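Matching sites in terminal oxygenase component of carbazole 1,9a-dioxygenase from Nocardioides aromaticivorans, a protein that serves as the terminal oxygenase component of carbazole 1,9a-dioxygenase, a Rieske non-heme iron enzyme that probably adds dioxygen to the carbazole ring (PDB 3GCF (chain A, 2.30 Å), residues 75-80 and 99-104), and in its relative terminal oxygenase component of carbazole 1,9a-dioxygenase from Sphingomonas (PDB 3GKQ (chain B, 2.10 Å), residues 72-77 and 96-101). Structure 2 is superposed on structure 1 by the backbone atoms of these residues (RMSD 0.29 Å); each is numbered along its deposited sequence.

Structure 1 (3GCF); sequences CAHRGV and HGWTYD. With FES (Fe2/s2 (inorganic) cluster), chain C.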
loop_
_atom_site.group_PDB
_atom_site.type_symbol
_atom_site.label_atom_id
_atom_site.label_comp_id
_atom_site.label_asym_id
_atom_site.label_seq_id
_atom_site.Cartn_x
_atom_site.Cartn_y
_atom_site.Cartn_z
ATOM N N CYS A 75 6.393 24.174 -6.206
ATOM C CA CYS A 75 6.033 25.577 -6.344
ATOM C C CYS A 75 5.814 26.207 -4.969
ATOM O O CYS A 75 5.316 25.559 -4.046
ATOM C CB CYS A 75 4.757 25.690 -7.186
ATOM S SG CYS A 75 4.266 27.370 -7.627
ATOM N N ALA A 76 6.181 27.476 -4.836
ATOM C CA ALA A 76 6.013 28.183 -3.570
ATOM C C ALA A 76 4.546 28.535 -3.308
ATOM O O ALA A 76 4.151 28.750 -2.161
ATOM C CB ALA A 76 6.857 29.458 -3.573
ATOM N N HIS A 77 3.744 28.595 -4.367
ATOM C CA HIS A 77 2.329 28.948 -4.240
ATOM C C HIS A 77 1.523 27.883 -3.490
ATOM O O HIS A 77 1.160 28.073 -2.327
ATOM C CB HIS A 77 1.724 29.174 -5.628
ATOM C CG HIS A 77 0.300 29.632 -5.601
ATOM N ND1 HIS A 77 -0.566 29.432 -6.657
ATOM C CD2 HIS A 77 -0.399 30.321 -4.668
ATOM C CE1 HIS A 77 -1.734 29.979 -6.375
ATOM N NE2 HIS A 77 -1.660 30.525 -5.174
ATOM N N ARG A 78 1.236 26.763 -4.151
ATOM C CA ARG A 78 0.476 25.699 -3.507
ATOM C C ARG A 78 1.228 24.365 -3.464
ATOM O O ARG A 78 0.624 23.294 -3.440
ATOM C CB ARG A 78 -0.887 25.533 -4.186
ATOM C CG ARG A 78 -1.739 26.802 -4.155
ATOM C CD ARG A 78 -3.170 26.518 -4.609
ATOM N NE ARG A 78 -3.823 25.580 -3.701
ATOM C CZ ARG A 78 -4.920 25.848 -3.001
ATOM N NH1 ARG A 78 -5.509 27.034 -3.101
ATOM N NH2 ARG A 78 -5.417 24.931 -2.183
ATOM N N GLY A 79 2.555 24.451 -3.473
ATOM C CA GLY A 79 3.402 23.276 -3.364
ATOM C C GLY A 79 3.418 22.190 -4.420
ATOM O O GLY A 79 4.025 21.147 -4.186
ATOM N N VAL A 80 2.788 22.395 -5.571
ATOM C CA VAL A 80 2.805 21.346 -6.584
ATOM C C VAL A 80 4.172 21.191 -7.245
ATOM O O VAL A 80 4.953 22.140 -7.327
ATOM C CB VAL A 80 1.763 21.592 -7.708
ATOM C CG1 VAL A 80 0.365 21.705 -7.115
ATOM C CG2 VAL A 80 2.131 22.841 -8.502
ATOM N N HIS A 99 -0.637 28.092 -11.950
ATOM C CA HIS A 99 -1.047 29.497 -12.047
ATOM C C HIS A 99 0.015 30.353 -12.740
ATOM O O HIS A 99 -0.034 31.583 -12.682
ATOM C CB HIS A 99 -1.329 30.105 -10.665
ATOM C CG HIS A 99 -2.289 29.316 -9.830
ATOM N ND1 HIS A 99 -1.891 28.268 -9.030
ATOM C CD2 HIS A 99 -3.629 29.427 -9.668
ATOM C CE1 HIS A 99 -2.945 27.767 -8.409
ATOM N NE2 HIS A 99 -4.012 28.452 -8.780
ATOM N N GLY A 100 0.990 29.702 -13.372
ATOM C CA GLY A 100 2.025 30.441 -14.077
ATOM C C GLY A 100 3.130 31.128 -13.286
ATOM O O GLY A 100 3.863 31.942 -13.847
ATOM N N TRP A 101 3.269 30.841 -11.996
ATOM C CA TRP A 101 4.355 31.475 -11.251
ATOM C C TRP A 101 5.649 31.056 -11.950
ATOM O O TRP A 101 5.863 29.872 -12.219
ATOM C CB TRP A 101 4.347 31.022 -9.790
ATOM C CG TRP A 101 3.295 31.707 -8.957
ATOM C CD1 TRP A 101 2.071 32.157 -9.380
ATOM C CD2 TRP A 101 3.349 31.961 -7.546
ATOM N NE1 TRP A 101 1.362 32.671 -8.320
ATOM C CE2 TRP A 101 2.122 32.563 -7.183
ATOM C CE3 TRP A 101 4.314 31.736 -6.553
ATOM C CZ2 TRP A 101 1.833 32.942 -5.866
ATOM C CZ3 TRP A 101 4.028 32.113 -5.244
ATOM C CH2 TRP A 101 2.793 32.711 -4.913
ATOM N N THR A 102 6.501 32.030 -12.252
ATOM C CA THR A 102 7.743 31.772 -12.971
ATOM C C THR A 102 8.975 32.122 -12.150
ATOM O O THR A 102 9.067 33.200 -11.559
ATOM C CB THR A 102 7.734 32.558 -14.295
ATOM O OG1 THR A 102 6.538 32.228 -15.013
ATOM C CG2 THR A 102 8.939 32.207 -15.156
ATOM N N TYR A 103 9.933 31.203 -12.126
ATOM C CA TYR A 103 11.144 31.397 -11.344
ATOM C C TYR A 103 12.432 31.478 -12.147
ATOM O O TYR A 103 12.574 30.844 -13.198
ATOM C CB TYR A 103 11.288 30.269 -10.322
ATOM C CG TYR A 103 10.067 30.040 -9.460
ATOM C CD1 TYR A 103 8.956 29.359 -9.960
ATOM C CD2 TYR A 103 10.020 30.509 -8.148
ATOM C CE1 TYR A 103 7.828 29.148 -9.172
ATOM C CE2 TYR A 103 8.893 30.303 -7.352
ATOM C CZ TYR A 103 7.803 29.621 -7.873
ATOM O OH TYR A 103 6.698 29.398 -7.090
ATOM N N ASP A 104 13.370 32.259 -11.618
ATOM C CA ASP A 104 14.691 32.445 -12.213
ATOM C C ASP A 104 15.524 31.258 -11.728
ATOM O O ASP A 104 15.688 31.062 -10.525
ATOM C CB ASP A 104 15.301 33.755 -11.699
ATOM C CG ASP A 104 16.667 34.042 -12.290
ATOM O OD1 ASP A 104 17.552 33.159 -12.239
ATOM O OD2 ASP A 104 16.860 35.167 -12.800
HETATM FE FE1 FES C . 2.365 26.919 -8.874
HETATM FE FE2 FES C . 0.041 28.137 -8.227
HETATM S S1 FES C . 1.573 28.882 -9.623
HETATM S S2 FES C . 0.880 26.136 -7.432
#
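His77 and Trp101 are the nearest pair of the two backbones, with CA atoms 7.7 Å apart. Segment 75-80 is a loop between strands 67-72 and 93-95, and 99-104 runs into strand 101-104. Together they form a large part of the cluster-binding end of the Rieske domain. Cys75 SG binds FE1, whose second protein ligand is Cys96, while His77 ND1 and His99 ND1 both bind FE2; this two-cysteine, two-histidine set is the signature of a Rieske centre. The edge of the His77 ring points to the face of His99, planes at 74°. The indole of Trp101 lies in an offset stack on one face of His77, and His77 CB sits over its six-membered ring. The His77 ring is placed there by CG anti to the backbone N (chi1 -176°). Tyr103 OH accepts the N-H of Ala76 at 3.0 Å and lies 3.2 Å from Cys75 SG. Ala76 CB also touches Trp101 CZ3 at 4.2 Å. Asp363 of the second subunit hydrogen-bonds to His77 NE2, its Asp186 to His99 NE2, and its Glu182 makes a salt bridge with Arg78.

How the two compare
The sharpest difference is Ala76(A) against Leu73(B). The CB atoms coincide within the error, but Leu73(B) carries CG, CD1 and CD2, which have no counterpart in the alanine. A single methyl in Ala76(A) stands against a branched apolar group in Leu73(B). The extra atoms CG, CD1 and CD2 of Leu73(B) may add slightly to the apolar packing. Cys75(A), Val80(A), Trp101(A) and Tyr103(A) keep their places relative to Cys72(B), Val77(B), Trp98(B) and Tyr100(B). The touch on the indole is kept, Ala76(A) CB to Trp101(A) CZ3 at 4.2 Å and Leu73(B) CB to Trp98(B) CZ3 at 4.1 Å. So is the hydrogen bond from the backbone N to the tyrosine hydroxyl, from Ala76(A) N to Tyr103(A) OH and from Leu73(B) N to Tyr100(B) OH. The iron-sulfur cluster is bound at this place in both. The second exchange is at the far end of the strand, where the aspartate Asp104(A) stands at the position of the arginine Arg101(B).

Structure 2 (3GKQ); sequences CLHRGV and HGWTYR. With FES (Fe2/s2 (inorganic) cluster), chain D.
His74 and Trp98 are the nearest pair of the two backbones, their CA atoms 7.7 Å apart. Cys72 SG binds FE1, whose second protein ligand is Cys93, while His74 ND1 and His96 ND1 both bind FE2; this two-cysteine, two-histidine set is the signature of a Rieske centre. The edge of the His74 ring points to the face of His96, planes at 75°. The indole of Trp98 lies in an offset stack on one face of His74, and His74 CB sits over its six-membered ring. CG anti to the backbone N (chi1 -173°) places the His74 ring there. Tyr100 OH accepts the N-H of Leu73 at 3.1 Å and lies 3.1 Å from Cys72 SG. Leu73 CB touches Trp98 CZ3 at 4.1 Å. Its CD1 lies 4.0 Å from CE2 of Tyr100. Asp360 of the second subunit hydrogen-bonds to His74 NE2 and its Asp183 to His96 NE2. Arg75 meets Glu179 of that subunit in a salt bridge and its Tyr345 in a hydrogen bond.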
loop_
_atom_site.group_PDB
_atom_site.type_symbol
_atom_site.label_atom_id
_atom_site.label_comp_id
_atom_site.label_asym_id
_atom_site.label_seq_id
_atom_site.Cartn_x
_atom_site.Cartn_y
_atom_site.Cartn_z
ATOM N N CYS B 72 6.646 24.352 -6.227
ATOM C CA CYS B 72 6.162 25.721 -6.345
ATOM C C CYS B 72 5.805 26.281 -4.965
ATOM O O CYS B 72 5.241 25.583 -4.122
ATOM C CB CYS B 72 4.933 25.762 -7.266
ATOM S SG CYS B 72 4.306 27.422 -7.677
ATOM N N LEU B 73 6.139 27.545 -4.748
ATOM C CA LEU B 73 5.865 28.213 -3.483
ATOM C C LEU B 73 4.387 28.498 -3.263
ATOM O O LEU B 73 3.954 28.703 -2.128
ATOM C CB LEU B 73 6.632 29.535 -3.422
ATOM C CG LEU B 73 8.153 29.452 -3.495
ATOM C CD1 LEU B 73 8.737 30.861 -3.501
ATOM C CD2 LEU B 73 8.673 28.649 -2.305
ATOM N N HIS B 74 3.620 28.512 -4.348
ATOM C CA HIS B 74 2.194 28.814 -4.286
ATOM C C HIS B 74 1.338 27.745 -3.602
ATOM O O HIS B 74 0.909 27.924 -2.463
ATOM C CB HIS B 74 1.656 29.069 -5.699
ATOM C CG HIS B 74 0.243 29.559 -5.730
ATOM N ND1 HIS B 74 -0.592 29.352 -6.809
ATOM C CD2 HIS B 74 -0.489 30.232 -4.812
ATOM C CE1 HIS B 74 -1.779 29.871 -6.548
ATOM N NE2 HIS B 74 -1.744 30.411 -5.343
ATOM N N ARG B 75 1.075 26.645 -4.300
ATOM C CA ARG B 75 0.256 25.574 -3.738
ATOM C C ARG B 75 1.056 24.293 -3.521
ATOM O O ARG B 75 0.493 23.215 -3.321
ATOM C CB ARG B 75 -0.952 25.308 -4.644
ATOM C CG ARG B 75 -1.827 26.541 -4.908
ATOM C CD ARG B 75 -2.292 27.197 -3.608
ATOM N NE ARG B 75 -2.991 26.252 -2.741
ATOM C CZ ARG B 75 -4.278 25.943 -2.846
ATOM N NH1 ARG B 75 -5.030 26.512 -3.782
ATOM N NH2 ARG B 75 -4.814 25.049 -2.022
ATOM N N GLY B 76 2.375 24.424 -3.583
ATOM C CA GLY B 76 3.256 23.296 -3.345
ATOM C C GLY B 76 3.301 22.164 -4.350
ATOM O O GLY B 76 3.740 21.071 -4.000
ATOM N N VAL B 77 2.867 22.394 -5.588
ATOM C CA VAL B 77 2.919 21.325 -6.577
ATOM C C VAL B 77 4.362 21.084 -6.996
ATOM O O VAL B 77 5.241 21.922 -6.763
ATOM C CB VAL B 77 2.095 21.654 -7.846
ATOM C CG1 VAL B 77 0.645 21.930 -7.466
ATOM C CG2 VAL B 77 2.715 22.845 -8.591
ATOM N N HIS B 96 -0.447 27.911 -11.991
ATOM C CA HIS B 96 -0.856 29.316 -12.062
ATOM C C HIS B 96 0.232 30.221 -12.638
ATOM O O HIS B 96 0.218 31.435 -12.428
ATOM C CB HIS B 96 -1.261 29.851 -10.682
ATOM C CG HIS B 96 -2.228 28.976 -9.947
ATOM N ND1 HIS B 96 -1.820 27.964 -9.102
ATOM C CD2 HIS B 96 -3.582 28.960 -9.931
ATOM C CE1 HIS B 96 -2.885 27.363 -8.597
ATOM N NE2 HIS B 96 -3.965 27.947 -9.084
ATOM N N GLY B 97 1.186 29.617 -13.340
ATOM C CA GLY B 97 2.243 30.376 -13.978
ATOM C C GLY B 97 3.227 31.187 -13.157
ATOM O O GLY B 97 3.812 32.134 -13.690
ATOM N N TRP B 98 3.414 30.870 -11.877
ATOM C CA TRP B 98 4.409 31.615 -11.106
ATOM C C TRP B 98 5.712 31.288 -11.826
ATOM O O TRP B 98 5.998 30.122 -12.107
ATOM C CB TRP B 98 4.447 31.152 -9.648
ATOM C CG TRP B 98 3.345 31.752 -8.801
ATOM C CD1 TRP B 98 2.062 32.040 -9.195
ATOM C CD2 TRP B 98 3.410 32.055 -7.403
ATOM N NE1 TRP B 98 1.327 32.496 -8.125
ATOM C CE2 TRP B 98 2.129 32.514 -7.014
ATOM C CE3 TRP B 98 4.425 31.976 -6.438
ATOM C CZ2 TRP B 98 1.839 32.893 -5.700
ATOM C CZ3 TRP B 98 4.133 32.353 -5.132
ATOM C CH2 TRP B 98 2.852 32.806 -4.775
ATOM N N THR B 99 6.491 32.319 -12.134
ATOM C CA THR B 99 7.722 32.151 -12.901
ATOM C C THR B 99 8.999 32.462 -12.131
ATOM O O THR B 99 9.146 33.543 -11.564
ATOM C CB THR B 99 7.639 33.022 -14.176
ATOM O OG1 THR B 99 6.464 32.650 -14.908
ATOM C CG2 THR B 99 8.865 32.834 -15.059
ATOM N N TYR B 100 9.920 31.499 -12.130
ATOM C CA TYR B 100 11.182 31.618 -11.405
ATOM C C TYR B 100 12.415 31.508 -12.297
ATOM O O TYR B 100 12.410 30.777 -13.283
ATOM C CB TYR B 100 11.290 30.512 -10.341
ATOM C CG TYR B 100 10.034 30.243 -9.530
ATOM C CD1 TYR B 100 9.017 29.428 -10.027
ATOM C CD2 TYR B 100 9.886 30.774 -8.250
ATOM C CE1 TYR B 100 7.881 29.143 -9.256
ATOM C CE2 TYR B 100 8.760 30.498 -7.477
ATOM C CZ TYR B 100 7.766 29.683 -7.980
ATOM O OH TYR B 100 6.663 29.408 -7.202
ATOM N N ARG B 101 13.479 32.215 -11.925
ATOM C CA ARG B 101 14.732 32.149 -12.672
ATOM C C ARG B 101 15.538 30.952 -12.175
ATOM O O ARG B 101 15.586 30.684 -10.967
ATOM C CB ARG B 101 15.568 33.417 -12.460
ATOM C CG ARG B 101 15.070 34.667 -13.191
ATOM C CD ARG B 101 16.043 35.822 -12.969
ATOM N NE ARG B 101 17.383 35.518 -13.469
ATOM C CZ ARG B 101 17.783 35.703 -14.727
ATOM N NH1 ARG B 101 16.950 36.201 -15.631
ATOM N NH2 ARG B 101 19.019 35.383 -15.086
HETATM FE FE1 FES D . 2.501 26.821 -8.903
HETATM FE FE2 FES D . 0.080 28.042 -8.360
HETATM S S1 FES D . 1.665 28.830 -9.695
HETATM S S2 FES D . 0.876 25.993 -7.629
#